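Local coordinates for putative retaining b-glycosidase (Saccharophagus degradans, PDB 5A95), which probably hydrolyses mixed-linkage beta-1,3-1,4-glucans as a family 5 glycoside hydrolase whose quaternary structure dictates its specificity, at residues P35-F40 against I171-Q176; K43-Q48 against W129-G134; T76-S81 against D333-P338; I138-S143 against L186-T191. The protein carries 1 engineered substitution. One frame throughout, in Å; residues are numbered along the deposited sequence.

Contact 1 of 4, residues P35-F40 against I171-Q176. Unlike the reference sequence in segment 171-176: Gln176 (reference Lys).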
# COMPACT_ATOMS: atom_id res chain seq x y z
N PRO A 35 3.62 -24.76 3.35
CA PRO A 35 4.53 -25.17 2.30
C PRO A 35 4.83 -24.09 1.26
O PRO A 35 4.00 -23.23 1.01
CB PRO A 35 3.79 -26.34 1.63
CG PRO A 35 2.69 -26.72 2.53
CD PRO A 35 2.37 -25.54 3.37
N TYR A 36 5.97 -24.19 0.63
CA TYR A 36 6.25 -23.44 -0.57
C TYR A 36 5.31 -23.89 -1.68
O TYR A 36 4.88 -25.04 -1.68
CB TYR A 36 7.72 -23.59 -0.96
CG TYR A 36 8.60 -22.65 -0.18
CD1 TYR A 36 9.01 -22.94 1.10
CD2 TYR A 36 8.99 -21.46 -0.72
CE1 TYR A 36 9.76 -22.05 1.85
CE2 TYR A 36 9.76 -20.57 -0.01
CZ TYR A 36 10.14 -20.85 1.29
OH TYR A 36 10.89 -19.93 1.99
N PRO A 37 5.01 -23.00 -2.63
CA PRO A 37 4.10 -23.38 -3.70
C PRO A 37 4.69 -24.36 -4.70
O PRO A 37 5.92 -24.45 -4.83
CB PRO A 37 3.81 -22.04 -4.38
CG PRO A 37 5.03 -21.22 -4.16
CD PRO A 37 5.47 -21.61 -2.76
N SER A 38 3.82 -25.08 -5.41
CA SER A 38 4.23 -26.03 -6.43
C SER A 38 3.78 -25.58 -7.82
O SER A 38 2.89 -24.76 -7.98
CB SER A 38 3.64 -27.41 -6.14
OG SER A 38 4.06 -27.87 -4.87
N GLN A 39 4.41 -26.15 -8.83
CA GLN A 39 4.11 -25.85 -10.23
C GLN A 39 3.18 -26.90 -10.80
O GLN A 39 3.22 -28.07 -10.43
CB GLN A 39 5.40 -25.75 -11.03
CG GLN A 39 6.32 -24.67 -10.49
CD GLN A 39 7.51 -24.45 -11.39
OE1 GLN A 39 8.43 -25.25 -11.39
NE2 GLN A 39 7.48 -23.40 -12.19
N PHE A 40 2.36 -26.47 -11.75
CA PHE A 40 1.47 -27.36 -12.47
C PHE A 40 2.24 -28.49 -13.14
O PHE A 40 3.29 -28.26 -13.74
CB PHE A 40 0.70 -26.56 -13.53
CG PHE A 40 -0.39 -27.36 -14.21
CD1 PHE A 40 -0.08 -28.17 -15.30
CD2 PHE A 40 -1.69 -27.33 -13.74
CE1 PHE A 40 -1.07 -28.93 -15.91
CE2 PHE A 40 -2.68 -28.07 -14.35
CZ PHE A 40 -2.37 -28.89 -15.43
N ILE A 171 0.76 -16.83 -10.68
CA ILE A 171 0.31 -17.41 -11.92
C ILE A 171 1.49 -17.86 -12.77
O ILE A 171 1.49 -18.97 -13.32
CB ILE A 171 -0.59 -16.39 -12.69
CG1 ILE A 171 -1.93 -16.14 -12.00
CG2 ILE A 171 -0.75 -16.79 -14.14
CD1 ILE A 171 -2.93 -17.30 -12.12
N THR A 172 2.46 -16.98 -12.92
CA THR A 172 3.56 -17.27 -13.80
C THR A 172 4.37 -18.45 -13.31
O THR A 172 4.79 -19.30 -14.10
CB THR A 172 4.44 -16.03 -14.05
OG1 THR A 172 3.64 -14.93 -14.49
CG2 THR A 172 5.46 -16.29 -15.11
N PHE A 173 4.58 -18.52 -12.00
CA PHE A 173 5.26 -19.67 -11.42
C PHE A 173 4.46 -20.95 -11.63
O PHE A 173 4.98 -21.97 -12.08
CB PHE A 173 5.48 -19.46 -9.93
CG PHE A 173 6.10 -20.63 -9.21
CD1 PHE A 173 7.43 -20.93 -9.34
CD2 PHE A 173 5.33 -21.41 -8.38
CE1 PHE A 173 7.98 -22.00 -8.64
CE2 PHE A 173 5.86 -22.48 -7.70
CZ PHE A 173 7.19 -22.76 -7.84
N ARG A 174 3.18 -20.93 -11.32
CA ARG A 174 2.39 -22.13 -11.37
C ARG A 174 2.29 -22.70 -12.76
O ARG A 174 2.29 -23.93 -12.91
CB ARG A 174 0.99 -21.91 -10.81
CG ARG A 174 0.23 -23.20 -10.52
CD ARG A 174 -1.07 -22.89 -9.81
NE ARG A 174 -1.84 -24.03 -9.34
CZ ARG A 174 -2.03 -24.34 -8.06
NH1 ARG A 174 -1.36 -23.72 -7.09
NH2 ARG A 174 -2.86 -25.29 -7.73
N TYR A 175 2.17 -21.85 -13.76
CA TYR A 175 1.91 -22.31 -15.12
C TYR A 175 3.13 -22.22 -16.04
O TYR A 175 3.00 -22.20 -17.26
CB TYR A 175 0.66 -21.63 -15.71
CG TYR A 175 -0.54 -21.89 -14.84
CD1 TYR A 175 -1.00 -23.20 -14.64
CD2 TYR A 175 -1.17 -20.86 -14.15
CE1 TYR A 175 -2.05 -23.46 -13.78
CE2 TYR A 175 -2.21 -21.12 -13.29
CZ TYR A 175 -2.65 -22.42 -13.09
OH TYR A 175 -3.68 -22.63 -12.21
N GLN A 176 4.33 -22.25 -15.46
CA GLN A 176 5.53 -22.24 -16.27
C GLN A 176 5.49 -23.43 -17.24
O GLN A 176 5.17 -24.54 -16.84
CB GLN A 176 6.77 -22.33 -15.40
CG GLN A 176 8.04 -22.11 -16.18
CD GLN A 176 9.31 -22.19 -15.35
OE1 GLN A 176 9.27 -22.25 -14.12
NE2 GLN A 176 10.44 -22.15 -16.02
O HOH W 1 1.35 -22.59 -7.19
O HOH W 2 4.89 -25.91 -14.46
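Gln39 lies across the ring of Phe173 where helix 161-174, one of the outer helices of the (beta/alpha)8 barrel, comes to its end, and the contact illustrates how an extended segment can use the last carbonyls of a helix. The side chain of Gln39 can be followed outward. Its CB sits 3.9 Å from Phe173 O. Beyond it CG rests over one face of the aromatic ring, a CH-pi contact with CG 3.6 Å from the ring centroid, reached because CG stands anti to the carbonyl carbon of Gln39 (chi1 -59°). CD stays near both the ring and Phe173 O, and the amide is nearly parallel to the ring, the planes 15° apart. At the tip NE2 spends both hydrogens: one goes to Phe173 O at 2.9 Å, the other to Gln176 OE1, also at 2.9 Å from NE2. Gln176 replaces the lysine of the reference sequence, so this second bond depends on the difference. Two good bonds thus fix the amide's rotation.

Pro37 flanks the same ring, its CG 3.8 Å from Phe173 CE2. Phe40 brings its CD2 to the edge of the Tyr175 ring, while the polar ends of Tyr175 and Arg174 are held by Asp124 of helix 116-133. One water joins Ser38 O to Arg174 NH1, and the backbone closes the contact: Phe40 N donates in the carbonyl plane to Arg174 O, 2.8 Å away.

Contact 2 of 4, residues K43-Q48 against W129-G134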
# COMPACT_ATOMS: atom_id res chain seq x y z
N LYS A 43 3.52 -32.82 -17.21
CA LYS A 43 3.43 -34.20 -17.74
C LYS A 43 2.00 -34.72 -17.79
O LYS A 43 1.73 -35.70 -18.46
CB LYS A 43 4.28 -35.15 -16.88
CG LYS A 43 5.75 -34.79 -16.86
CD LYS A 43 6.60 -35.87 -16.20
CE LYS A 43 7.94 -35.29 -15.77
NZ LYS A 43 9.02 -36.31 -15.74
N SER A 44 1.08 -34.05 -17.11
CA SER A 44 -0.33 -34.44 -17.13
C SER A 44 -1.06 -34.00 -18.41
O SER A 44 -2.21 -34.35 -18.64
CB SER A 44 -1.05 -33.86 -15.91
OG SER A 44 -1.24 -32.46 -16.01
N LEU A 45 -0.38 -33.20 -19.23
CA LEU A 45 -1.01 -32.57 -20.39
C LEU A 45 -0.84 -33.38 -21.65
O LEU A 45 0.22 -33.97 -21.88
CB LEU A 45 -0.39 -31.19 -20.63
CG LEU A 45 -0.58 -30.18 -19.50
CD1 LEU A 45 0.24 -28.93 -19.79
CD2 LEU A 45 -2.04 -29.85 -19.34
N LYS A 46 -1.87 -33.36 -22.49
CA LYS A 46 -1.73 -33.81 -23.88
C LYS A 46 -0.87 -32.83 -24.68
O LYS A 46 -0.83 -31.64 -24.37
CB LYS A 46 -3.08 -33.83 -24.57
CG LYS A 46 -4.12 -34.76 -24.00
CD LYS A 46 -5.42 -34.55 -24.80
CE LYS A 46 -6.48 -35.55 -24.43
NZ LYS A 46 -7.77 -35.39 -25.19
N THR A 47 -0.25 -33.31 -25.75
CA THR A 47 0.50 -32.43 -26.65
C THR A 47 -0.41 -31.26 -27.12
O THR A 47 -1.60 -31.45 -27.43
CB THR A 47 1.06 -33.23 -27.84
OG1 THR A 47 -0.01 -33.96 -28.48
CG2 THR A 47 2.16 -34.22 -27.34
N GLN A 48 0.16 -30.07 -27.13
CA GLN A 48 -0.55 -28.86 -27.51
C GLN A 48 0.52 -27.84 -27.80
O GLN A 48 1.43 -27.63 -26.99
CB GLN A 48 -1.47 -28.36 -26.37
CG GLN A 48 -2.32 -27.17 -26.74
CD GLN A 48 -3.39 -26.86 -25.71
OE1 GLN A 48 -3.40 -27.40 -24.59
NE2 GLN A 48 -4.33 -25.99 -26.09
N TRP A 129 -9.15 -29.05 -18.49
CA TRP A 129 -10.29 -29.10 -19.40
C TRP A 129 -9.93 -28.56 -20.77
O TRP A 129 -10.23 -29.17 -21.80
CB TRP A 129 -11.47 -28.31 -18.84
CG TRP A 129 -12.01 -28.78 -17.55
CD1 TRP A 129 -11.92 -30.03 -17.00
CD2 TRP A 129 -12.79 -28.00 -16.64
NE1 TRP A 129 -12.54 -30.05 -15.79
CE2 TRP A 129 -13.10 -28.82 -15.54
CE3 TRP A 129 -13.24 -26.68 -16.63
CZ2 TRP A 129 -13.84 -28.37 -14.46
CZ3 TRP A 129 -13.97 -26.22 -15.56
CH2 TRP A 129 -14.25 -27.06 -14.49
N ALA A 130 -9.32 -27.37 -20.79
CA ALA A 130 -8.96 -26.75 -22.04
C ALA A 130 -7.95 -27.62 -22.80
O ALA A 130 -8.08 -27.81 -24.01
CB ALA A 130 -8.39 -25.35 -21.78
N ASN A 131 -6.93 -28.11 -22.12
CA ASN A 131 -5.95 -28.98 -22.77
C ASN A 131 -6.59 -30.25 -23.33
O ASN A 131 -6.24 -30.69 -24.42
CB ASN A 131 -4.83 -29.29 -21.82
CG ASN A 131 -3.86 -30.32 -22.35
OD1 ASN A 131 -3.89 -31.47 -21.92
ND2 ASN A 131 -3.04 -29.93 -23.30
N ASP A 132 -7.53 -30.83 -22.58
CA ASP A 132 -8.21 -32.04 -23.06
C ASP A 132 -8.94 -31.78 -24.38
O ASP A 132 -9.03 -32.67 -25.23
CB ASP A 132 -9.19 -32.56 -21.99
CG ASP A 132 -9.73 -33.93 -22.31
OD1 ASP A 132 -8.91 -34.82 -22.66
OD2 ASP A 132 -10.97 -34.14 -22.23
N LEU A 133 -9.40 -30.54 -24.56
CA LEU A 133 -10.16 -30.16 -25.74
C LEU A 133 -9.32 -29.46 -26.80
O LEU A 133 -9.85 -29.15 -27.87
CB LEU A 133 -11.29 -29.21 -25.30
CG LEU A 133 -12.38 -29.91 -24.49
CD1 LEU A 133 -13.17 -28.92 -23.64
CD2 LEU A 133 -13.31 -30.71 -25.41
N GLY A 134 -8.04 -29.25 -26.53
CA GLY A 134 -7.14 -28.61 -27.48
C GLY A 134 -7.32 -27.10 -27.63
O GLY A 134 -6.87 -26.52 -28.63
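Asn131 is the hub on which the 43-48 loop is held against the last turn of helix 116-133, a barrel helix that finishes in a Schellman motif. Its side-chain amide imitates a strand partner for Lys46: OD1 accepts from Lys46 N through a lone pair at 2.8 Å, and ND2 donates to Lys46 O at 3.0 Å. The other hydrogen of ND2 goes to Gln48 OE1, 2.9 Å from it, an oxygen that also pairs with Thr180. These three bonds satisfy both polar atoms of the buried amide. Leu45 CD2 packs on its carbon. A leucine here has no amide, and Lys46 N and O, with Gln48 OE1, would probably be left without these partners on the helix.

Asp132 comes next. The extended chain of Lys46 runs out to it, and NZ forms a salt bridge with Asp132 OD1, meeting it from above the carboxylate plane, while a lone pair of Asp132 O takes a second bond from NZ. Lys87 pairs with the other carboxylate oxygen.

Gly134 ends the helix with a positive phi of 75°, its N bonded back to Asn131 O. Over this turn lies Gln48 NE2, 3.5 Å from Gly134 C and hydrogen-bonded to Ile135 O.

Contact 3 of 4, residues T76-S81 against D333-P338. With BGC (beta-D-glucopyranose), chain D; BGC (beta-D-glucopyranose), chain B.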
# COMPACT_ATOMS: atom_id res chain seq x y z
N THR A 76 -14.77 -17.46 -12.08
CA THR A 76 -14.84 -18.81 -11.54
C THR A 76 -15.72 -18.88 -10.31
O THR A 76 -16.51 -19.80 -10.16
CB THR A 76 -13.40 -19.29 -11.21
OG1 THR A 76 -12.61 -19.30 -12.41
CG2 THR A 76 -13.39 -20.66 -10.59
N GLY A 77 -15.56 -17.92 -9.40
CA GLY A 77 -16.35 -17.89 -8.18
C GLY A 77 -17.84 -17.70 -8.44
O GLY A 77 -18.68 -18.28 -7.76
N LYS A 78 -18.18 -16.85 -9.40
CA LYS A 78 -19.57 -16.64 -9.77
C LYS A 78 -20.15 -17.98 -10.22
O LYS A 78 -21.23 -18.37 -9.80
CB LYS A 78 -19.67 -15.58 -10.88
CG LYS A 78 -21.09 -15.25 -11.35
CD LYS A 78 -21.59 -16.21 -12.42
CE LYS A 78 -22.92 -15.72 -12.98
NZ LYS A 78 -23.54 -16.69 -13.89
N LEU A 79 -19.43 -18.67 -11.10
CA LEU A 79 -19.88 -19.96 -11.62
C LEU A 79 -19.98 -21.03 -10.53
O LEU A 79 -20.99 -21.77 -10.46
CB LEU A 79 -19.00 -20.39 -12.77
CG LEU A 79 -19.16 -19.52 -14.04
CD1 LEU A 79 -18.04 -19.82 -15.01
CD2 LEU A 79 -20.53 -19.74 -14.67
N LEU A 80 -18.99 -21.10 -9.65
CA LEU A 80 -19.01 -22.09 -8.55
C LEU A 80 -20.25 -21.92 -7.68
O LEU A 80 -20.80 -22.89 -7.15
CB LEU A 80 -17.76 -21.96 -7.68
CG LEU A 80 -16.47 -22.55 -8.23
CD1 LEU A 80 -15.23 -21.97 -7.55
CD2 LEU A 80 -16.49 -24.07 -8.12
N SER A 81 -20.65 -20.68 -7.47
CA SER A 81 -21.70 -20.37 -6.52
C SER A 81 -23.01 -21.08 -6.90
O SER A 81 -23.82 -21.36 -6.02
CB SER A 81 -21.88 -18.85 -6.37
OG SER A 81 -22.57 -18.28 -7.45
N ASP A 333 -22.48 -16.37 -20.74
CA ASP A 333 -23.11 -16.46 -19.44
C ASP A 333 -24.53 -15.99 -19.63
O ASP A 333 -24.76 -15.08 -20.42
CB ASP A 333 -22.40 -15.52 -18.45
CG ASP A 333 -22.81 -15.77 -17.03
OD1 ASP A 333 -22.33 -16.77 -16.46
OD2 ASP A 333 -23.64 -15.00 -16.48
N PRO A 334 -25.51 -16.58 -18.90
CA PRO A 334 -26.90 -16.11 -19.02
C PRO A 334 -27.26 -14.93 -18.10
O PRO A 334 -28.34 -14.38 -18.22
CB PRO A 334 -27.73 -17.35 -18.65
CG PRO A 334 -26.87 -18.06 -17.67
CD PRO A 334 -25.45 -17.82 -18.09
N ASP A 335 -26.37 -14.57 -17.18
CA ASP A 335 -26.64 -13.54 -16.19
C ASP A 335 -25.91 -12.24 -16.45
O ASP A 335 -26.50 -11.16 -16.43
CB ASP A 335 -26.30 -14.03 -14.77
CG ASP A 335 -27.00 -15.30 -14.42
OD1 ASP A 335 -28.22 -15.33 -14.57
OD2 ASP A 335 -26.35 -16.27 -14.01
N TRP A 336 -24.61 -12.33 -16.71
CA TRP A 336 -23.78 -11.18 -17.00
C TRP A 336 -23.99 -10.76 -18.45
O TRP A 336 -24.04 -11.60 -19.33
CB TRP A 336 -22.32 -11.55 -16.77
CG TRP A 336 -21.93 -11.67 -15.35
CD1 TRP A 336 -22.76 -11.65 -14.25
CD2 TRP A 336 -20.60 -11.79 -14.86
NE1 TRP A 336 -22.00 -11.74 -13.10
CE2 TRP A 336 -20.67 -11.85 -13.45
CE3 TRP A 336 -19.35 -11.86 -15.48
CZ2 TRP A 336 -19.54 -11.96 -12.65
CZ3 TRP A 336 -18.21 -11.96 -14.67
CH2 TRP A 336 -18.31 -12.01 -13.28
N SER A 337 -24.09 -9.45 -18.67
CA SER A 337 -24.50 -8.93 -19.96
C SER A 337 -23.39 -8.09 -20.63
O SER A 337 -22.50 -7.58 -19.96
CB SER A 337 -25.75 -8.07 -19.79
OG SER A 337 -25.48 -6.95 -18.98
N PRO A 338 -23.44 -7.94 -21.97
CA PRO A 338 -24.39 -8.60 -22.87
C PRO A 338 -24.16 -10.11 -22.94
O PRO A 338 -23.03 -10.56 -23.08
CB PRO A 338 -24.10 -7.94 -24.22
CG PRO A 338 -22.68 -7.47 -24.12
CD PRO A 338 -22.56 -7.01 -22.69
C2 BGC D . -21.79 -7.36 -16.60
C3 BGC D . -22.35 -7.38 -15.18
C4 BGC D . -21.39 -8.04 -14.22
C5 BGC D . -19.99 -7.43 -14.34
C6 BGC D . -18.93 -8.19 -13.58
C1 BGC D . -20.43 -6.68 -16.53
O2 BGC D . -22.71 -6.65 -17.42
O3 BGC D . -23.58 -8.11 -15.19
O4 BGC D . -21.86 -7.85 -12.89
O5 BGC D . -19.58 -7.44 -15.69
O6 BGC D . -17.67 -7.57 -13.77
C2 BGC B . -25.97 -8.11 -15.30
C3 BGC B . -27.24 -7.32 -15.03
C4 BGC B . -27.20 -6.75 -13.63
C5 BGC B . -25.95 -5.91 -13.46
C6 BGC B . -25.83 -5.34 -12.05
C1 BGC B . -24.74 -7.29 -15.02
O2 BGC B . -25.98 -8.53 -16.67
O3 BGC B . -28.36 -8.20 -15.13
O4 BGC B . -28.39 -5.98 -13.43
O5 BGC B . -24.81 -6.73 -13.69
O6 BGC B . -25.71 -6.42 -11.11
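Trp336 is held between a lysine and a sugar: the aliphatic chain of Lys78 lies over one face of its indole, and a glucose (chain D) lies over the opposite face. Two elements of the (beta/alpha)8 barrel meet here, a short helix, 76-81, after strand 65-72, and the 333-338 loop after neighbouring strand 326-329. Trp336 is the sugar-binding platform, and Lys78 backs it on the far face. Lys78 CG lies 3.9 Å from Trp336 CZ2, and a turn about the CB-CG bond (chi2 -85°) carries the ammonium up from the indole face to two carboxylates.

There NZ forms a salt-bridge network. Asp333 OD1 receives it at 2.8 Å on its syn lone pair, and Asp335 OD2, also 2.8 Å from NZ, uses its anti one. Asp333 OD2 keeps a weak bond to NZ but also serves the loop: it accepts from Asp335 N above the carboxylate plane, an Asx turn, and from Trp336 N on the anti lone pair, an Asx motif. The buried charge of Lys78 is probably balanced by Asp333 and Asp335, the first of which also orders the loop.

Trp32 of a third subunit meets the indole edge-to-face and also packs on Lys78, consistent with the assembly helping to shape this part of the glycan site. On the sugar side, C4 of the chain D glucose stands 3.7 Å above the indole plane, and the O2 hydroxyl of that glucose donates to Ser337 O at 2.7 Å.

Contact 4 of 4, residues I138-S143 against L186-T191. With BGC (beta-D-glucopyranose), chain C.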
# COMPACT_ATOMS: atom_id res chain seq x y z
N ILE A 138 -6.92 -17.44 -22.00
CA ILE A 138 -6.45 -16.11 -21.68
C ILE A 138 -6.80 -15.87 -20.22
O ILE A 138 -7.97 -15.93 -19.85
CB ILE A 138 -7.11 -15.04 -22.57
CG1 ILE A 138 -6.80 -15.28 -24.06
CG2 ILE A 138 -6.71 -13.64 -22.10
CD1 ILE A 138 -7.47 -14.31 -24.98
N LEU A 139 -5.80 -15.58 -19.38
CA LEU A 139 -6.06 -15.25 -18.00
C LEU A 139 -6.05 -13.74 -17.88
O LEU A 139 -5.06 -13.08 -18.22
CB LEU A 139 -5.02 -15.87 -17.07
CG LEU A 139 -4.90 -17.39 -17.13
CD1 LEU A 139 -3.89 -17.90 -16.12
CD2 LEU A 139 -6.25 -18.09 -16.97
N ASP A 140 -7.17 -13.20 -17.40
CA ASP A 140 -7.44 -11.76 -17.36
C ASP A 140 -7.57 -11.33 -15.91
O ASP A 140 -8.44 -11.80 -15.18
CB ASP A 140 -8.71 -11.52 -18.18
CG ASP A 140 -9.50 -10.29 -17.78
OD1 ASP A 140 -8.94 -9.28 -17.35
OD2 ASP A 140 -10.75 -10.37 -17.89
N TRP A 141 -6.67 -10.46 -15.46
CA TRP A 141 -6.81 -9.85 -14.15
C TRP A 141 -7.85 -8.72 -14.30
O TRP A 141 -7.58 -7.64 -14.86
CB TRP A 141 -5.45 -9.35 -13.68
CG TRP A 141 -5.42 -8.74 -12.29
CD1 TRP A 141 -4.99 -7.47 -11.98
CD2 TRP A 141 -5.77 -9.37 -11.05
NE1 TRP A 141 -5.05 -7.28 -10.62
CE2 TRP A 141 -5.52 -8.42 -10.03
CE3 TRP A 141 -6.25 -10.63 -10.68
CZ2 TRP A 141 -5.72 -8.71 -8.68
CZ3 TRP A 141 -6.45 -10.91 -9.32
CH2 TRP A 141 -6.21 -9.95 -8.35
N HIS A 142 -9.05 -9.04 -13.88
CA HIS A 142 -10.23 -8.32 -14.35
C HIS A 142 -10.60 -7.19 -13.39
O HIS A 142 -11.53 -7.28 -12.59
CB HIS A 142 -11.39 -9.27 -14.57
CG HIS A 142 -12.47 -8.70 -15.40
ND1 HIS A 142 -12.46 -8.75 -16.77
CD2 HIS A 142 -13.60 -8.03 -15.06
CE1 HIS A 142 -13.55 -8.16 -17.23
NE2 HIS A 142 -14.26 -7.72 -16.21
N SER A 143 -9.86 -6.10 -13.52
CA SER A 143 -10.13 -4.88 -12.83
C SER A 143 -10.46 -3.78 -13.85
O SER A 143 -10.23 -3.92 -15.06
CB SER A 143 -8.93 -4.50 -11.95
OG SER A 143 -9.18 -3.30 -11.23
N LEU A 186 -2.84 -8.29 -18.41
CA LEU A 186 -2.31 -7.74 -17.18
C LEU A 186 -3.31 -6.94 -16.34
O LEU A 186 -3.25 -7.00 -15.12
CB LEU A 186 -1.10 -6.85 -17.49
CG LEU A 186 0.04 -7.53 -18.27
CD1 LEU A 186 1.21 -6.55 -18.44
CD2 LEU A 186 0.49 -8.82 -17.60
N PHE A 187 -4.19 -6.20 -17.02
CA PHE A 187 -5.15 -5.34 -16.33
C PHE A 187 -6.27 -5.03 -17.32
O PHE A 187 -6.11 -4.21 -18.22
CB PHE A 187 -4.50 -4.05 -15.84
CG PHE A 187 -5.40 -3.25 -14.94
CD1 PHE A 187 -6.36 -2.40 -15.47
CD2 PHE A 187 -5.27 -3.31 -13.56
CE1 PHE A 187 -7.19 -1.66 -14.62
CE2 PHE A 187 -6.09 -2.60 -12.73
CZ PHE A 187 -7.05 -1.78 -13.26
N ASN A 188 -7.42 -5.68 -17.13
CA ASN A 188 -8.55 -5.65 -18.07
C ASN A 188 -8.82 -4.28 -18.71
O ASN A 188 -8.70 -4.09 -19.92
CB ASN A 188 -9.76 -6.19 -17.33
CG ASN A 188 -11.08 -5.98 -18.03
OD1 ASN A 188 -11.28 -6.34 -19.18
ND2 ASN A 188 -12.02 -5.40 -17.28
N GLU A 189 -9.26 -3.31 -17.90
CA GLU A 189 -9.75 -2.04 -18.44
C GLU A 189 -9.20 -0.83 -17.70
O GLU A 189 -9.82 -0.34 -16.72
CB GLU A 189 -11.29 -2.00 -18.50
CG GLU A 189 -11.81 -2.76 -19.71
CD GLU A 189 -13.31 -2.75 -19.87
OE1 GLU A 189 -14.00 -2.52 -18.87
OE2 GLU A 189 -13.77 -3.05 -20.98
N PRO A 190 -8.08 -0.30 -18.21
CA PRO A 190 -7.59 0.96 -17.68
C PRO A 190 -8.59 2.09 -17.97
O PRO A 190 -9.04 2.25 -19.10
CB PRO A 190 -6.30 1.17 -18.45
CG PRO A 190 -5.88 -0.22 -18.85
CD PRO A 190 -7.19 -0.84 -19.23
N THR A 191 -8.89 2.87 -16.92
CA THR A 191 -9.73 4.04 -17.04
C THR A 191 -9.55 4.92 -15.82
O THR A 191 -9.36 4.40 -14.71
CB THR A 191 -11.23 3.74 -17.24
OG1 THR A 191 -11.93 4.99 -17.31
CG2 THR A 191 -11.81 2.90 -16.11
C2 BGC C . -16.56 -4.76 -18.13
C3 BGC C . -17.42 -5.99 -17.87
C4 BGC C . -18.90 -5.62 -17.99
C5 BGC C . -19.16 -4.98 -19.34
C6 BGC C . -20.61 -4.61 -19.54
C1 BGC C . -17.01 -3.93 -19.34
O1 BGC C . -16.56 -2.60 -19.29
O2 BGC C . -15.15 -5.16 -18.25
O3 BGC C . -17.03 -6.53 -16.56
O4 BGC C . -19.84 -6.70 -17.82
O5 BGC C . -18.41 -3.77 -19.36
O6 BGC C . -20.64 -3.85 -20.75
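Asn188 N donates to Trp141 O at 3.0 Å, and the next residue, Glu189, donates from N to Ser143 O at 3.1 Å; these backbone bonds join the C-terminal end of strand 136-144 to the loop that follows strand 181-185, at the sugar-binding mouth of the (beta/alpha)8 barrel. Ser143 O takes a further bond from Asn188 ND2, which reaches it from above the carbonyl plane.

Stacking is the second kind of interaction. The amide of Asn188 lies over one face of the His142 imidazole, the planes 20° apart, with ND2 3.2 Å above the ring. The amide is also gripped at its other end, where Arg103 binds OD1.

Polar bonds in the ring plane and to the glucose of chain C form the third group. His142 ND1 donates to the syn lone pair of Asp140 OD2 at 2.6 Å, which orients the ring so that NE2 can donate to glucose O3 at 3.0 Å. Replacing His142 with leucine would probably strip that hydroxyl of its donor and leave Asp140 OD2 without this mate. Asn188 ND2 donates to glucose O2, and Glu189 OE1 accepts from glucose O1 at 2.6 Å; both residues belong to the Asn-Glu-Pro signature of family 5.

Van der Waals packing comes last: Ser143 CB and OG lie against the Phe187 ring, OG being hydrogen-bonded to Tyr157 O. Strand 136-144 runs between strands 101-106 and 181-185, while Leu186 turns to helix 202-219 and Glu189 OE2 to His254.

Overall arrangement
Contacts 1 and 2 fasten the N-terminal segment to outer barrel helices 161-174 and 116-133, away from the sugar; their centres are 18 Å apart and they meet where Phe40 packs on Leu45. Along the chain contact 2 falls within the span of contact 1, and contact 4 within that of contact 3. Contact 4 lies nearest the centre of the chain, at the ends of parallel strands 136-144 and 181-185, and touches contact 1 through Ile171 and Leu139. Helix 116-133 of contact 2 leads into strand 136-144. Contact 3, centred about 17 Å from contact 4, follows neighbouring strands 65-72 and 326-329. Contacts 3 and 4 hold successive glucoses of one glycan, joined from chain B through D to C.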